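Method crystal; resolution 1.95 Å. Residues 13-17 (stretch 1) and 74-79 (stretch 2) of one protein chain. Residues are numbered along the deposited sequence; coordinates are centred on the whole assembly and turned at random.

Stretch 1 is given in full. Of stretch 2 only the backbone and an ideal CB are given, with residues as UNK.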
# COMPACT_ATOMS: atom_id res chain seq x y z
N PRO A 13 0.04 -3.36 10.59
CA PRO A 13 0.55 -4.74 10.60
C PRO A 13 1.97 -4.78 10.08
O PRO A 13 2.40 -3.87 9.39
CB PRO A 13 -0.37 -5.49 9.64
CG PRO A 13 -1.60 -4.64 9.59
CD PRO A 13 -1.14 -3.23 9.75
N HIS A 14 2.71 -5.81 10.43
CA HIS A 14 4.05 -5.90 9.92
C HIS A 14 3.79 -6.30 8.48
O HIS A 14 2.77 -6.91 8.20
CB HIS A 14 4.84 -6.98 10.65
CG HIS A 14 5.77 -6.42 11.68
ND1 HIS A 14 5.57 -6.58 13.03
CD2 HIS A 14 6.87 -5.62 11.55
CE1 HIS A 14 6.49 -5.90 13.70
NE2 HIS A 14 7.29 -5.32 12.83
N ASN A 15 4.67 -5.91 7.56
CA ASN A 15 4.49 -6.27 6.16
C ASN A 15 3.04 -6.01 5.82
O ASN A 15 2.23 -6.91 5.61
CB ASN A 15 4.91 -7.72 5.98
CG ASN A 15 6.43 -7.85 5.98
OD1 ASN A 15 7.12 -7.03 5.33
ND2 ASN A 15 6.96 -8.83 6.72
N PRO A 16 2.69 -4.74 5.74
CA PRO A 16 1.33 -4.34 5.46
C PRO A 16 0.85 -4.40 4.02
O PRO A 16 1.63 -4.32 3.08
CB PRO A 16 1.30 -2.90 5.97
CG PRO A 16 2.63 -2.39 5.65
CD PRO A 16 3.59 -3.58 5.88
N LEU A 17 -0.47 -4.51 3.90
CA LEU A 17 -1.17 -4.51 2.63
C LEU A 17 -0.56 -5.48 1.59
O LEU A 17 -0.35 -5.10 0.44
CB LEU A 17 -1.21 -3.05 2.11
CG LEU A 17 -1.52 -1.88 3.08
CD1 LEU A 17 -1.40 -0.52 2.34
CD2 LEU A 17 -2.90 -2.02 3.62
N UNK A 74 15.31 -5.98 13.07
CA UNK A 74 14.57 -4.96 12.36
C UNK A 74 14.89 -4.97 10.87
O UNK A 74 15.83 -4.30 10.41
CB UNK A 74 14.87 -3.58 12.96
N UNK A 75 14.09 -5.73 10.13
CA UNK A 75 14.23 -5.85 8.69
C UNK A 75 13.33 -4.81 8.01
O UNK A 75 12.39 -4.29 8.61
CB UNK A 75 13.88 -7.27 8.23
N UNK A 76 13.63 -4.56 6.74
CA UNK A 76 12.91 -3.62 5.90
C UNK A 76 11.51 -4.11 5.60
O UNK A 76 11.32 -5.18 5.01
CB UNK A 76 13.67 -3.38 4.60
N UNK A 77 10.53 -3.30 6.00
CA UNK A 77 9.11 -3.54 5.81
C UNK A 77 8.66 -2.84 4.52
O UNK A 77 9.11 -1.71 4.22
CB UNK A 77 8.31 -3.05 7.02
N UNK A 78 7.81 -3.53 3.77
CA UNK A 78 7.24 -3.00 2.55
C UNK A 78 8.20 -2.57 1.46
O UNK A 78 9.27 -3.14 1.27
CB UNK A 78 6.36 -1.80 2.91
N UNK A 79 7.77 -1.57 0.71
CA UNK A 79 8.52 -1.01 -0.40
C UNK A 79 8.34 -1.77 -1.69
O UNK A 79 8.44 -3.01 -1.72
CB UNK A 79 10.01 -0.96 -0.05

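At position 74 the CA-to-CB bond points away from stretch 1, and nothing of that stretch lies within 5.5 Å of the ideal CB. The visible atoms set no demand on size or polarity. The deposited residue is Ala 74, poorly ordered and without contact to stretch 1.

Position 75 has an extended backbone (-93/162) and a CB that points sideways into open space. A short side chain would end there; a longer polar one could bring its end nearer the amide of Asn 15. The residue is Gln 75. Its end does come nearer, but OE1 stops 4.1 Å from Asn 15 ND2, a loose approach by a poorly ordered side chain.

At position 76 the CB again points away, so stretch 1 leaves the choice wide, polar or apolar. Leu 76 occupies it, and its side chain does not reach stretch 1. Its backbone does more: a water lies within hydrogen-bonding reach of Leu 76 O (3.1 Å from the water oxygen) and Asn 15 OD1 (2.6 Å), and so can link the two stretches.

Position 77 has the CA nearest to stretch 1, 5.4 Å from the CA of Asn 15. The CB points sideways, with the ideal CB 4.5 Å from Asn 15 OD1 and 4.9 Å from Pro 16 CD. The backbone N of Asn 15 offers a donor within reach of a side chain, so an acceptor suits the site: Glu or Gln, perhaps Asp or Asn if the shorter reach suffices. Glu 77 fills it. Its carboxylate accepts a hydrogen bond from Asn 15 N to OE2 at 2.7 Å, with an N-H...acceptor angle of 131°, while the aliphatic part packs on the proline, CG lying 4.0 Å from Pro 16 CD. OE1 sits at the edge of the His 14 ring, too close to CD2 in the model to bear interpretation. This residue has 86 Å² covered by stretch 1, the most in stretch 2.

At position 78, phi/psi of 58/-149 by itself favours glycine. An ideal CB would lie 4.4 Å from Pro 16 CD, which leaves a small side chain conceivable on distance alone. Gly 78 is found, its N 3.9 Å from Asn 15 OD1.

Position 79 is out of reach of stretch 1, which leaves its side chain unconstrained. Arg 79 bonds elsewhere in the structure through NH1.

Stretch 2 74-79: AQLEGR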
# COMPACT_ATOMS: atom_id res chain seq x y z
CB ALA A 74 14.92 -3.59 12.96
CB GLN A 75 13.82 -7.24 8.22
CG GLN A 75 12.30 -7.41 8.10
CD GLN A 75 11.85 -8.08 6.81
OE1 GLN A 75 11.03 -9.00 6.83
NE2 GLN A 75 12.37 -7.61 5.67
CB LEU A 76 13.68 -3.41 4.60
CG LEU A 76 13.26 -2.49 3.44
CD1 LEU A 76 12.23 -3.21 2.55
CD2 LEU A 76 12.74 -1.17 4.00
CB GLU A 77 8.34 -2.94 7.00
CG GLU A 77 7.19 -3.77 7.54
CD GLU A 77 7.62 -4.75 8.61
OE1 GLU A 77 8.43 -4.41 9.49
OE2 GLU A 77 7.15 -5.90 8.57
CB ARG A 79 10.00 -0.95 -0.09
CG ARG A 79 10.78 -0.26 -1.18
CD ARG A 79 12.15 0.21 -0.72
NE ARG A 79 12.94 0.79 -1.82
CZ ARG A 79 13.30 2.07 -1.92
NH1 ARG A 79 12.97 2.95 -0.97
NH2 ARG A 79 13.99 2.48 -2.98
O HOH W 1 9.55 -7.74 4.56
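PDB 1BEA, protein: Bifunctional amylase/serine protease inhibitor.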